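Local atomic coordinates of scyllo-inosose 3-dehydrogenase (Thermotoga maritima, PDB entry 3IP1), a protein that catalyses the zinc- and NAD(+)-dependent oxidation of scyllo-inosose to 3-dehydro-scyllo-inosose, probably as a step in myo-inositol degradation. Residues A[27-33]-A[86-91]; A[142-146]-A[342-347]. All coordinates share one frame; numbering follows the deposited sequence.

From the N terminus the chain leaves strand 3-12 and enters the loop that carries residues 27-33. Contact 1 closes when the chain comes back as residues 86-91, just before strand 93-94; it spans 52 residues and joins two loops of the catalytic part. Some fifty residues later, past helix 137-140, residues 142-146 open contact 2, which closes only after a further 195 residues, when 342-347 follows strand 337-340 out of the Rossmann-type sheet and ties the GroES-like part to the coenzyme-binding part. The two closures are in series, neither nested nor crossed. The centres of contact 1 and contact 2 are about 21 Å apart, and the nearest atoms of contact 1 and contact 2 about 7 Å apart.

Contact 1 of 2, residues A[27-33]-A[86-91]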
loop_
_atom_site.group_PDB
_atom_site.type_symbol
_atom_site.label_atom_id
_atom_site.label_comp_id
_atom_site.label_asym_id
_atom_site.label_seq_id
_atom_site.Cartn_x
_atom_site.Cartn_y
_atom_site.Cartn_z
ATOM N N GLY A 27 12.356 -18.209 -39.039
ATOM C CA GLY A 27 11.759 -17.682 -40.280
ATOM C C GLY A 27 10.473 -16.885 -40.089
ATOM O O GLY A 27 9.978 -16.234 -41.030
ATOM N N LYS A 28 9.938 -16.916 -38.867
ATOM C CA LYS A 28 8.605 -16.393 -38.607
ATOM C C LYS A 28 8.471 -15.412 -37.440
ATOM O O LYS A 28 7.741 -14.428 -37.541
ATOM C CB LYS A 28 7.646 -17.548 -38.390
ATOM C CG LYS A 28 7.439 -18.400 -39.627
ATOM C CD LYS A 28 6.482 -19.539 -39.304
ATOM C CE LYS A 28 6.314 -20.487 -40.477
ATOM N NZ LYS A 28 5.895 -21.827 -39.957
ATOM N N LEU A 29 9.156 -15.693 -36.334
ATOM C CA LEU A 29 8.915 -14.985 -35.080
ATOM C C LEU A 29 10.168 -14.908 -34.225
ATOM O O LEU A 29 10.827 -15.913 -33.986
ATOM C CB LEU A 29 7.796 -15.680 -34.277
ATOM C CG LEU A 29 7.408 -15.085 -32.903
ATOM C CD1 LEU A 29 6.517 -13.884 -33.058
ATOM C CD2 LEU A 29 6.722 -16.127 -32.012
ATOM N N THR A 30 10.464 -13.713 -33.728
ATOM C CA THR A 30 11.535 -13.565 -32.751
ATOM C C THR A 30 11.175 -12.585 -31.644
ATOM O O THR A 30 10.410 -11.638 -31.874
ATOM C CB THR A 30 12.895 -13.151 -33.403
ATOM O OG1 THR A 30 13.908 -13.112 -32.393
ATOM C CG2 THR A 30 12.813 -11.795 -34.055
ATOM N N TRP A 31 11.758 -12.810 -30.457
ATOM C CA TRP A 31 11.684 -11.842 -29.366
ATOM C C TRP A 31 12.727 -10.728 -29.508
ATOM O O TRP A 31 12.634 -9.709 -28.821
ATOM C CB TRP A 31 11.772 -12.545 -28.003
ATOM C CG TRP A 31 10.398 -13.010 -27.565
ATOM C CD1 TRP A 31 9.736 -14.151 -27.961
ATOM C CD2 TRP A 31 9.510 -12.315 -26.688
ATOM N NE1 TRP A 31 8.485 -14.206 -27.368
ATOM C CE2 TRP A 31 8.319 -13.089 -26.590
ATOM C CE3 TRP A 31 9.593 -11.098 -25.976
ATOM C CZ2 TRP A 31 7.229 -12.693 -25.794
ATOM C CZ3 TRP A 31 8.500 -10.706 -25.179
ATOM C CH2 TRP A 31 7.340 -11.505 -25.100
ATOM N N LEU A 32 13.676 -10.912 -30.448
ATOM C CA LEU A 32 14.742 -9.930 -30.707
ATOM C C LEU A 32 14.758 -9.339 -32.135
ATOM O O LEU A 32 15.680 -9.581 -32.937
ATOM C CB LEU A 32 16.110 -10.523 -30.345
ATOM C CG LEU A 32 16.390 -10.750 -28.858
ATOM C CD1 LEU A 32 17.684 -11.539 -28.686
ATOM C CD2 LEU A 32 16.441 -9.393 -28.077
ATOM N N GLY A 33 13.752 -8.522 -32.428
ATOM C CA GLY A 33 13.561 -7.978 -33.772
ATOM C C GLY A 33 14.815 -7.503 -34.482
ATOM O O GLY A 33 15.128 -7.959 -35.585
ATOM N N PRO A 86 13.659 -3.414 -31.237
ATOM C CA PRO A 86 14.420 -4.516 -30.649
ATOM C C PRO A 86 13.589 -5.680 -30.095
ATOM O O PRO A 86 14.168 -6.696 -29.702
ATOM C CB PRO A 86 15.211 -3.830 -29.523
ATOM C CG PRO A 86 14.350 -2.608 -29.127
ATOM C CD PRO A 86 13.419 -2.309 -30.284
ATOM N N GLY A 87 12.258 -5.545 -30.094
ATOM C CA GLY A 87 11.377 -6.501 -29.412
ATOM C C GLY A 87 10.686 -7.567 -30.254
ATOM O O GLY A 87 11.103 -7.884 -31.375
ATOM N N LEU A 88 9.628 -8.140 -29.680
ATOM C CA LEU A 88 8.825 -9.191 -30.302
ATOM C C LEU A 88 8.230 -8.766 -31.651
ATOM O O LEU A 88 7.555 -7.746 -31.753
ATOM C CB LEU A 88 7.701 -9.606 -29.348
ATOM C CG LEU A 88 6.711 -10.676 -29.795
ATOM C CD1 LEU A 88 7.423 -12.047 -29.904
ATOM C CD2 LEU A 88 5.556 -10.730 -28.822
ATOM N N THR A 89 8.491 -9.579 -32.673
ATOM C CA THR A 89 8.114 -9.278 -34.050
ATOM C C THR A 89 7.901 -10.579 -34.844
ATOM O O THR A 89 8.768 -11.456 -34.857
ATOM C CB THR A 89 9.193 -8.413 -34.739
ATOM O OG1 THR A 89 10.486 -8.814 -34.265
ATOM C CG2 THR A 89 8.994 -6.931 -34.420
ATOM N N GLY A 90 6.744 -10.690 -35.491
ATOM C CA GLY A 90 6.390 -11.861 -36.302
ATOM C C GLY A 90 5.924 -11.386 -37.672
ATOM O O GLY A 90 4.772 -11.018 -37.826
ATOM N N PHE A 91 6.833 -11.366 -38.653
ATOM C CA PHE A 91 6.558 -10.830 -40.000
ATOM C C PHE A 91 6.295 -11.927 -41.044
ATOM O O PHE A 91 6.902 -13.002 -40.976
ATOM C CB PHE A 91 7.720 -9.935 -40.467
ATOM C CG PHE A 91 7.982 -8.730 -39.569
ATOM C CD1 PHE A 91 6.930 -8.006 -39.007
ATOM C CD2 PHE A 91 9.291 -8.311 -39.314
ATOM C CE1 PHE A 91 7.169 -6.920 -38.194
ATOM C CE2 PHE A 91 9.549 -7.212 -38.508
ATOM C CZ PHE A 91 8.482 -6.501 -37.953
HETATM O O HOH W 1 8.312 -14.783 -42.363
#
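L88 packs against one face of the indole of W31, and the pair can be followed atom by atom. From L88, CB stands 4.1 Å from CE3 of W31. CG, anti to the backbone N (chi1 179°), directs the branch to the indole. CD1 makes the main contact: it sits 3.5 Å from the centroid of the five-membered ring of W31, 11° off the ring normal, a CH-pi contact over the face. CD2 of L88 nears the benzo part, coming to 4.0 Å from CZ2 of W31. CD1 also meets a second apolar partner, since CD1 of L29 approaches CD1 of L88 to 3.8 Å.

The backbones of the two segments form a single antiparallel bridge, T30 with T89 as a hydrogen-bonded pair. T30 N donates to T89 O with an N-H...O angle of 171°, and T89 N returns a bond to T30 O. The bridge joins the loop after strand 3-12 to the one that precedes strand 93-94, within the catalytic half of a zinc-containing alcohol dehydrogenase; T30 also packs on W12 of the first of these strands. T89, whose side chain runs alongside that of T30, packs on M74 of helix 69-75, as does F91.

T30 OG1 accepts from L32 N, an ST turn; just beyond it, G33 N donates to G87 O at 2.9 Å. The same carbonyl receives the hydroxyl of T89, so two donors grip it. The two loops pack closely here, with T89 OG1 3.2 Å from CA of G33. At the far end a water donates to both G27 O and F91 O, spanning the gap between the two carbonyls.

Contact 2 of 2, residues A[142-146]-A[342-347]; sequences GFPNH and QGHSGH
The loop that closes the structural metal site, a four-cysteine cluster occupied here by cadmium, meets the loop leaving strand 337-340 of the Rossmann-type domain, and N145 takes part in each direct hydrogen bond between them. Its side chain starts toward the 342-347 segment, with CG anti to the carbonyl carbon. N145 OD1 accepts from S345 N at 2.9 Å, in the carbonyl plane on a lone pair, with an N-H...O angle of 158°; H344 N adds a weak bond to the same oxygen. N145 ND2 donates to S345 O at 2.8 Å from above the plane of the S345 carbonyl. The backbone O of N145 accepts from NE2 of Q342, whose chain is extended beyond CG. Although the Q342 amide and H146 ring planes are 14° apart, NE2 approaches the ring obliquely, 3.6 Å from ND1 of H146, which bonds to V333 O of the second subunit.

P144, close to C139 of the metal cluster, presses CG to 3.5 Å from CA of G346. The ring of H344 packs on E195, a ligand of the catalytic metal (cadmium here), and NE2 is hydrogen-bonded to E129 N and M130 N. F143 and H347 meet rim to rim, planes at 47°, with CE1 of H347 3.9 Å from CD1 of F143. Over one face of the H347 ring a water accepts from H347 N at 3.0 Å and lies 2.8 Å from G142 O.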
loop_
_atom_site.group_PDB
_atom_site.type_symbol
_atom_site.label_atom_id
_atom_site.label_comp_id
_atom_site.label_asym_id
_atom_site.label_seq_id
_atom_site.Cartn_x
_atom_site.Cartn_y
_atom_site.Cartn_z
ATOM N N GLY A 142 -2.906 -11.370 -11.480
ATOM C CA GLY A 142 -3.420 -10.057 -11.877
ATOM C C GLY A 142 -2.386 -9.096 -12.466
ATOM O O GLY A 142 -2.568 -7.867 -12.407
ATOM N N PHE A 143 -1.321 -9.655 -13.055
ATOM C CA PHE A 143 -0.267 -8.863 -13.697
ATOM C C PHE A 143 -0.085 -9.207 -15.205
ATOM O O PHE A 143 0.955 -9.777 -15.607
ATOM C CB PHE A 143 1.035 -8.989 -12.873
ATOM C CG PHE A 143 0.859 -8.603 -11.420
ATOM C CD1 PHE A 143 0.659 -7.265 -11.064
ATOM C CD2 PHE A 143 0.834 -9.581 -10.411
ATOM C CE1 PHE A 143 0.456 -6.881 -9.707
ATOM C CE2 PHE A 143 0.631 -9.223 -9.050
ATOM C CZ PHE A 143 0.445 -7.867 -8.697
ATOM N N PRO A 144 -1.096 -8.858 -16.051
ATOM C CA PRO A 144 -1.130 -9.298 -17.466
ATOM C C PRO A 144 -0.078 -8.642 -18.383
ATOM O O PRO A 144 0.216 -9.176 -19.460
ATOM C CB PRO A 144 -2.540 -8.895 -17.922
ATOM C CG PRO A 144 -2.874 -7.699 -17.067
ATOM C CD PRO A 144 -2.223 -7.952 -15.732
ATOM N N ASN A 145 0.475 -7.498 -17.983
ATOM C CA ASN A 145 1.607 -6.916 -18.715
ATOM C C ASN A 145 2.887 -7.747 -18.618
ATOM O O ASN A 145 3.879 -7.419 -19.233
ATOM C CB ASN A 145 1.887 -5.498 -18.244
ATOM C CG ASN A 145 0.755 -4.577 -18.528
ATOM O OD1 ASN A 145 0.386 -4.391 -19.678
ATOM N ND2 ASN A 145 0.159 -4.023 -17.480
ATOM N N HIS A 146 2.839 -8.839 -17.869
ATOM C CA HIS A 146 3.999 -9.701 -17.677
ATOM C C HIS A 146 3.660 -11.169 -17.965
ATOM O O HIS A 146 4.387 -12.083 -17.556
ATOM C CB HIS A 146 4.555 -9.454 -16.280
ATOM C CG HIS A 146 4.950 -8.031 -16.090
ATOM N ND1 HIS A 146 6.182 -7.557 -16.484
ATOM C CD2 HIS A 146 4.235 -6.947 -15.696
ATOM C CE1 HIS A 146 6.234 -6.249 -16.277
ATOM N NE2 HIS A 146 5.062 -5.854 -15.811
ATOM N N GLN A 342 6.014 -1.126 -17.862
ATOM C CA GLN A 342 5.758 -1.460 -19.271
ATOM C C GLN A 342 4.284 -1.841 -19.453
ATOM O O GLN A 342 3.644 -2.343 -18.505
ATOM C CB GLN A 342 6.665 -2.598 -19.765
ATOM C CG GLN A 342 6.142 -4.013 -19.456
ATOM C CD GLN A 342 7.013 -5.129 -20.036
ATOM O OE1 GLN A 342 8.036 -4.869 -20.658
ATOM N NE2 GLN A 342 6.602 -6.385 -19.819
ATOM N N GLY A 343 3.747 -1.585 -20.648
ATOM C CA GLY A 343 2.400 -2.057 -20.984
ATOM C C GLY A 343 1.273 -1.148 -20.521
ATOM O O GLY A 343 1.502 -0.016 -20.041
ATOM N N HIS A 344 0.044 -1.643 -20.659
ATOM C CA HIS A 344 -1.132 -0.802 -20.466
ATOM C C HIS A 344 -2.337 -1.652 -20.041
ATOM O O HIS A 344 -3.428 -1.129 -19.863
ATOM C CB HIS A 344 -1.434 -0.102 -21.789
ATOM C CG HIS A 344 -1.518 -1.051 -22.943
ATOM N ND1 HIS A 344 -0.549 -1.125 -23.921
ATOM C CD2 HIS A 344 -2.435 -2.003 -23.247
ATOM C CE1 HIS A 344 -0.876 -2.071 -24.788
ATOM N NE2 HIS A 344 -2.020 -2.613 -24.407
ATOM N N SER A 345 -2.129 -2.956 -19.904
ATOM C CA SER A 345 -3.219 -3.900 -19.577
ATOM C C SER A 345 -3.431 -4.016 -18.071
ATOM O O SER A 345 -2.593 -3.565 -17.293
ATOM C CB SER A 345 -2.921 -5.293 -20.186
ATOM O OG SER A 345 -2.828 -5.196 -21.607
ATOM N N GLY A 346 -4.567 -4.593 -17.680
ATOM C CA GLY A 346 -4.873 -4.894 -16.291
ATOM C C GLY A 346 -5.233 -3.688 -15.452
ATOM O O GLY A 346 -5.212 -2.548 -15.950
ATOM N N HIS A 347 -5.574 -3.949 -14.182
ATOM C CA HIS A 347 -5.742 -2.899 -13.137
ATOM C C HIS A 347 -6.881 -1.921 -13.389
ATOM O O HIS A 347 -7.078 -1.005 -12.615
ATOM C CB HIS A 347 -4.411 -2.133 -12.919
ATOM C CG HIS A 347 -3.234 -3.041 -12.732
ATOM N ND1 HIS A 347 -3.005 -3.728 -11.558
ATOM C CD2 HIS A 347 -2.266 -3.435 -13.595
ATOM C CE1 HIS A 347 -1.927 -4.481 -11.693
ATOM N NE2 HIS A 347 -1.458 -4.321 -12.919
HETATM O O HOH W 2 -4.885 -6.759 -13.476
HETATM O O HOH W 3 4.349 -3.145 -15.641
#